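Local coordinates for escJ (Escherichia coli, PDB 1YJ7), which probably forms part of the membrane-associated platform on which the type III secretion system of enteropathogenic E. coli assembles, at residues A124-I129 with E157-V162. The protein carries 3 engineered substitutions. Residues are numbered along the deposited sequence; the frame is centred on the assembly and turned at random. Where two conformers were deposited one is given.
Sequences AAVLVI and ENISVV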
loop_
_atom_site.group_PDB
_atom_site.type_symbol
_atom_site.label_atom_id
_atom_site.label_comp_id
_atom_site.label_asym_id
_atom_site.label_seq_id
_atom_site.Cartn_x
_atom_site.Cartn_y
_atom_site.Cartn_z
ATOM N N ALA D 124 -20.837 -23.501 -6.082
ATOM C CA ALA D 124 -19.672 -23.929 -5.315
ATOM C C ALA D 124 -18.440 -23.942 -6.183
ATOM O O ALA D 124 -18.501 -24.330 -7.328
ATOM C CB ALA D 124 -19.891 -25.314 -4.753
ATOM N N ALA D 125 -17.323 -23.516 -5.608
ATOM C CA ALA D 125 -16.007 -23.598 -6.244
ATOM C C ALA D 125 -15.183 -24.611 -5.481
ATOM O O ALA D 125 -15.098 -24.526 -4.273
ATOM C CB ALA D 125 -15.340 -22.253 -6.174
ATOM N N VAL D 126 -14.569 -25.540 -6.203
ATOM C CA VAL D 126 -13.819 -26.645 -5.613
ATOM C C VAL D 126 -12.479 -26.760 -6.307
ATOM O O VAL D 126 -12.421 -26.985 -7.524
ATOM C CB VAL D 126 -14.578 -27.963 -5.767
ATOM C CG1 VAL D 126 -13.802 -29.106 -5.100
ATOM C CG2 VAL D 126 -15.959 -27.834 -5.178
ATOM N N LEU D 127 -11.404 -26.590 -5.539
ATOM C CA LEU D 127 -10.041 -26.778 -6.032
ATOM C C LEU D 127 -9.449 -27.995 -5.330
ATOM O O LEU D 127 -9.484 -28.102 -4.089
ATOM C CB LEU D 127 -9.189 -25.558 -5.737
ATOM C CG LEU D 127 -7.708 -25.659 -6.122
ATOM C CD1 LEU D 127 -7.517 -25.822 -7.618
ATOM C CD2 LEU D 127 -6.976 -24.450 -5.601
ATOM N N VAL D 128 -8.962 -28.935 -6.126
ATOM C CA VAL D 128 -8.369 -30.166 -5.605
ATOM C C VAL D 128 -6.948 -30.279 -6.118
ATOM O O VAL D 128 -6.684 -30.172 -7.309
ATOM C CB VAL D 128 -9.172 -31.406 -6.030
ATOM C CG1 VAL D 128 -8.536 -32.707 -5.493
ATOM C CG2 VAL D 128 -10.623 -31.283 -5.594
ATOM N N ILE D 129 -6.015 -30.491 -5.197
ATOM C CA ILE D 129 -4.629 -30.699 -5.543
ATOM C C ILE D 129 -4.353 -32.186 -5.389
ATOM O O ILE D 129 -4.669 -32.776 -4.353
ATOM C CB ILE D 129 -3.673 -29.916 -4.604
ATOM C CG1 ILE D 129 -3.988 -28.415 -4.566
ATOM C CG2 ILE D 129 -2.217 -30.141 -5.056
ATOM C CD1 ILE D 129 -4.104 -27.719 -5.975
ATOM N N GLU D 157 -24.391 -27.845 -12.775
ATOM C CA GLU D 157 -23.933 -26.787 -13.664
ATOM C C GLU D 157 -23.321 -25.600 -12.902
ATOM O O GLU D 157 -22.595 -24.806 -13.496
ATOM C CB GLU D 157 -25.081 -26.297 -14.577
ATOM C CG GLU D 157 -26.137 -25.473 -13.847
ATOM C CD GLU D 157 -27.491 -25.445 -14.563
ATOM O OE1 GLU D 157 -27.706 -24.536 -15.396
ATOM O OE2 GLU D 157 -28.340 -26.326 -14.288
ATOM N N ASN D 158 -23.605 -25.486 -11.601
ATOM C CA ASN D 158 -23.101 -24.396 -10.784
ATOM C C ASN D 158 -22.013 -24.857 -9.789
ATOM O O ASN D 158 -21.814 -24.226 -8.764
ATOM C CB ASN D 158 -24.244 -23.709 -10.036
ATOM C CG ASN D 158 -25.318 -23.165 -10.990
ATOM O OD1 ASN D 158 -26.520 -23.365 -10.781
ATOM N ND2 ASN D 158 -24.873 -22.522 -12.052
ATOM N N ILE D 159 -21.331 -25.947 -10.115
ATOM C CA ILE D 159 -20.155 -26.387 -9.357
ATOM C C ILE D 159 -18.954 -26.364 -10.293
ATOM O O ILE D 159 -18.955 -27.024 -11.327
ATOM C CB ILE D 159 -20.351 -27.810 -8.768
ATOM C CG1 ILE D 159 -21.597 -27.868 -7.882
ATOM C CG2 ILE D 159 -19.112 -28.225 -7.958
ATOM C CD1 ILE D 159 -22.028 -29.277 -7.535
ATOM N N SER D 160 -17.926 -25.609 -9.926
ATOM C CA SER D 160 -16.703 -25.567 -10.686
ATOM C C SER D 160 -15.709 -26.452 -9.954
ATOM O O SER D 160 -15.475 -26.232 -8.767
ATOM C CB SER D 160 -16.189 -24.129 -10.786
ATOM O OG SER D 160 -15.212 -24.034 -11.801
ATOM N N VAL D 161 -15.154 -27.449 -10.638
ATOM C CA VAL D 161 -14.075 -28.275 -10.088
ATOM C C VAL D 161 -12.820 -28.069 -10.917
ATOM O O VAL D 161 -12.823 -28.219 -12.152
ATOM C CB VAL D 161 -14.466 -29.778 -10.041
ATOM C CG1 VAL D 161 -13.297 -30.642 -9.517
ATOM C CG2 VAL D 161 -15.698 -29.954 -9.189
ATOM N N VAL D 162 -11.742 -27.689 -10.247
ATOM C CA VAL D 162 -10.457 -27.552 -10.895
ATOM C C VAL D 162 -9.501 -28.494 -10.181
ATOM O O VAL D 162 -9.452 -28.496 -8.961
ATOM C CB VAL D 162 -9.958 -26.120 -10.829
ATOM C CG1 VAL D 162 -8.537 -25.997 -11.345
ATOM C CG2 VAL D 162 -10.933 -25.179 -11.640
#
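V126 sets its CB against CG2 of V161 at 4.1 Å and turns its own CG2 back toward CG2 of I159, 4.2 Å away, so one valine spans two residues of the neighbouring strand. The second reach follows from its torsion: CG1 is anti to the backbone N (chi1 -178°), which puts CG2 beside that N, on the side of I159. A124 carries the same apolar row on, its CB lying 4.4 Å from CG1 of I159. Helix 140-150 covers this face, with V147 against A124 and V126, K148 against I159 and K144 against V161. The strand axes diverge by only 11°, and each carbonyl bonded across the pair points almost straight at its donor, consistent with a regular parallel ladder. A124 and V126 each donate and accept: V126 N gives its hydrogen to S160 O (2.8 Å), and V126 O receives V162 N (2.9 Å). V126 O has a further, weaker donor in CA of V161 at 3.3 Å, with an angle of 148° at the hydrogen. Two parallel strands joined through helix 140-150 make this a beta-alpha-beta unit, built within the YscJ/FliF family region; strand 105-113 flanks 123-130 antiparallel on its other edge. The opposite face holds A125, S160, L127 and V162. There CD1 of L127 reaches CG1 of V162 at 3.9 Å, the two side chains crossing at a slant, and the same methyl also lies 3.6 Å from V162 O. A second subunit packs on this face, its I102 against L127 and its N149 against S160. V161 N donates to a hydroxyl of a glycerol, probably from the crystallisation liquor; S160 OG pairs with another of its hydroxyls, a bond left in doubt by the second conformer of S160.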